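Local coordinates for DNA polymerase sliding clamp 2 (Thermococcus kodakarensis, PDB 3LX2) that forms a ring-shaped homotrimer that encircles DNA and serves as a processivity factor, tethering DNA polymerase and other replication proteins to the duplex, at the interface of chains A and B. Sequence-based numbering; all coordinates share one arbitrary frame. Chains: chain A/B, DNA polymerase sliding clamp 2.

The interface of chains A and B. Residues chain A 78-79, 82, 109, 111; chain B 146-147, 150, 175, 177.
Strand 108-114 of chain A runs antiparallel to strand 174-180 of chain B, with A:Thr109 paired to B:Thr177 and A:Phe111 to B:Val175. The two threonines meet through their hydroxyls. A:Thr109 OG1 and B:Thr177 OG1 form a hydrogen bond of 2.9 Å; the heavy-atom positions do not show which hydroxyl donates. Both hydroxyls lie anti to their own carbonyl carbon (chi1 -70° and -64°), which turns them toward each other as the side chains cross. The methyl A:Thr109 CG2 packs 3.8 Å from B:Val175 CG2 and links the threonine pair to the apolar cluster.

One pair along, B:Val175 lies beside A:Phe111 and points the same way. B:Val175 CG2 sits over the middle of the A:Phe111 ring, 3.5 Å from the ring centroid, as a CH-pi contact. CG2 stands anti to the backbone N of B:Val175, which carries it over the ring. The opposite ring face is covered from within chain A by A:Val79 CG2. The phenyl is therefore sandwiched between a valine of its own chain and one of the partner. At the ring tip, A:Phe111 CZ touches B:Ala147 CB at 3.8 Å.

B:Ala147 also receives A:Leu82, whose CD1 comes within 3.7 Å of B:Ala147 CB. A:Leu82 CD1 also meets B:Leu150 CD2 at 3.7 Å, the two leucines reaching tip to tip. B:Leu150 CD2 also lies 3.9 Å from the backbone O of A:Lys78, at the margin of this apolar cluster.

The patch is part of a subunit junction of the trimeric PCNA ring. Edge strands from the two chains join there into a continuous sheet. Helix 73-80 of chain A and helix 138-149 of chain B, with the residues just after them, close the apolar core on one side of that sheet.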
ATOM      1  N   LYS A  78      17.878  -7.289   2.262  1.00 41.27           N
ATOM      2  CA  LYS A  78      16.712  -8.211   2.302  1.00 42.28           C
ATOM      3  C   LYS A  78      16.509  -8.918   3.648  1.00 40.84           C
ATOM      4  O   LYS A  78      15.371  -9.052   4.095  1.00 41.73           O
ATOM      5  CB  LYS A  78      16.724  -9.233   1.152  1.00 42.26           C
ATOM      6  CG  LYS A  78      16.587  -8.548  -0.188  1.00 44.45           C
ATOM      7  CD  LYS A  78      16.735  -9.548  -1.350  1.00 49.40           C
ATOM      8  CE  LYS A  78      16.104  -8.968  -2.625  1.00 53.72           C
ATOM      9  NZ  LYS A  78      15.785 -10.061  -3.637  1.00 60.43           N
ATOM     10  N   VAL A  79      17.597  -9.350   4.280  1.00 39.58           N
ATOM     11  CA  VAL A  79      17.529  -9.942   5.591  1.00 38.64           C
ATOM     12  C   VAL A  79      16.971  -8.922   6.533  1.00 39.37           C
ATOM     13  O   VAL A  79      16.047  -9.225   7.312  1.00 40.55           O
ATOM     14  CB  VAL A  79      18.889 -10.323   6.119  1.00 39.30           C
ATOM     15  CG1 VAL A  79      18.796 -10.670   7.574  1.00 36.88           C
ATOM     16  CG2 VAL A  79      19.485 -11.497   5.306  1.00 39.14           C
ATOM     17  N   LEU A  82      13.349  -8.239   6.907  1.00 38.88           N
ATOM     18  CA  LEU A  82      12.482  -9.163   7.687  1.00 40.10           C
ATOM     19  C   LEU A  82      12.263  -8.758   9.121  1.00 40.24           C
ATOM     20  O   LEU A  82      11.372  -9.315   9.766  1.00 41.42           O
ATOM     21  CB  LEU A  82      12.967 -10.606   7.669  1.00 39.11           C
ATOM     22  CG  LEU A  82      13.311 -11.226   6.304  1.00 40.58           C
ATOM     23  CD1 LEU A  82      14.054 -12.499   6.631  1.00 40.77           C
ATOM     24  CD2 LEU A  82      12.126 -11.512   5.388  1.00 36.18           C
ATOM     25  N   THR A 109      16.043 -15.870  14.311  1.00 38.71           N
ATOM     26  CA  THR A 109      16.348 -16.198  12.915  1.00 39.13           C
ATOM     27  C   THR A 109      17.827 -15.793  12.676  1.00 39.06           C
ATOM     28  O   THR A 109      18.261 -14.671  13.091  1.00 37.46           O
ATOM     29  CB  THR A 109      15.387 -15.449  11.970  1.00 39.75           C
ATOM     30  OG1 THR A 109      14.057 -15.994  12.097  1.00 42.11           O
ATOM     31  CG2 THR A 109      15.797 -15.628  10.529  1.00 39.99           C
ATOM     32  N   PHE A 111      20.966 -15.920   9.880  1.00 42.13           N
ATOM     33  CA  PHE A 111      21.405 -16.018   8.515  1.00 44.55           C
ATOM     34  C   PHE A 111      22.901 -16.061   8.468  1.00 46.11           C
ATOM     35  O   PHE A 111      23.591 -15.449   9.299  1.00 45.95           O
ATOM     36  CB  PHE A 111      21.043 -14.731   7.781  1.00 45.01           C
ATOM     37  CG  PHE A 111      19.665 -14.690   7.312  1.00 46.92           C
ATOM     38  CD1 PHE A 111      19.318 -15.300   6.112  1.00 48.67           C
ATOM     39  CD2 PHE A 111      18.675 -14.072   8.079  1.00 47.31           C
ATOM     40  CE1 PHE A 111      17.995 -15.289   5.679  1.00 45.73           C
ATOM     41  CE2 PHE A 111      17.376 -14.072   7.655  1.00 46.84           C
ATOM     42  CZ  PHE A 111      17.042 -14.678   6.445  1.00 44.83           C
TER
ATOM     43  N   LYS B 146       9.182 -17.185   5.192  1.00 43.21           N
ATOM     44  CA  LYS B 146       9.551 -15.965   4.517  1.00 43.89           C
ATOM     45  C   LYS B 146      11.085 -15.793   4.578  1.00 43.45           C
ATOM     46  O   LYS B 146      11.704 -15.459   3.567  1.00 43.76           O
ATOM     47  CB  LYS B 146       8.806 -14.791   5.141  1.00 44.71           C
ATOM     48  CG  LYS B 146       8.198 -13.825   4.155  1.00 48.69           C
ATOM     49  CD  LYS B 146       7.357 -12.743   4.903  1.00 57.49           C
ATOM     50  CE  LYS B 146       5.869 -13.227   5.195  1.00 60.09           C
ATOM     51  NZ  LYS B 146       5.174 -12.440   6.291  1.00 58.28           N
ATOM     52  N   ALA B 147      11.697 -16.069   5.729  1.00 41.99           N
ATOM     53  CA  ALA B 147      13.144 -16.047   5.807  1.00 42.76           C
ATOM     54  C   ALA B 147      13.810 -17.180   4.955  1.00 42.80           C
ATOM     55  O   ALA B 147      14.767 -16.917   4.259  1.00 41.96           O
ATOM     56  CB  ALA B 147      13.628 -16.076   7.271  1.00 41.97           C
ATOM     57  N   LEU B 150      14.249 -16.417   0.939  1.00 48.53           N
ATOM     58  CA  LEU B 150      15.480 -15.681   0.611  1.00 48.19           C
ATOM     59  C   LEU B 150      16.690 -16.510   0.174  1.00 48.17           C
ATOM     60  O   LEU B 150      17.556 -16.036  -0.570  1.00 47.28           O
ATOM     61  CB  LEU B 150      15.907 -14.900   1.851  1.00 48.02           C
ATOM     62  CG  LEU B 150      15.658 -13.410   1.806  1.00 48.27           C
ATOM     63  CD1 LEU B 150      14.529 -12.971   0.897  1.00 48.65           C
ATOM     64  CD2 LEU B 150      15.480 -12.875   3.196  1.00 49.03           C
ATOM     65  N   VAL B 175      19.959 -20.178   6.416  1.00 45.64           N
ATOM     66  CA  VAL B 175      19.190 -19.511   7.421  1.00 44.83           C
ATOM     67  C   VAL B 175      18.603 -20.573   8.329  1.00 44.80           C
ATOM     68  O   VAL B 175      18.314 -21.663   7.911  1.00 43.82           O
ATOM     69  CB  VAL B 175      18.061 -18.612   6.825  1.00 44.25           C
ATOM     70  CG1 VAL B 175      17.102 -19.400   5.953  1.00 44.57           C
ATOM     71  CG2 VAL B 175      17.306 -17.906   7.933  1.00 43.71           C
ATOM     72  N   THR B 177      15.651 -20.735  11.562  1.00 42.63           N
ATOM     73  CA  THR B 177      14.707 -20.176  12.531  1.00 39.57           C
ATOM     74  C   THR B 177      14.430 -21.237  13.620  1.00 40.24           C
ATOM     75  O   THR B 177      13.995 -22.368  13.360  1.00 39.28           O
ATOM     76  CB  THR B 177      13.429 -19.688  11.846  1.00 39.98           C
ATOM     77  OG1 THR B 177      13.749 -18.598  10.940  1.00 38.87           O
ATOM     78  CG2 THR B 177      12.367 -19.213  12.901  1.00 36.50           C
TER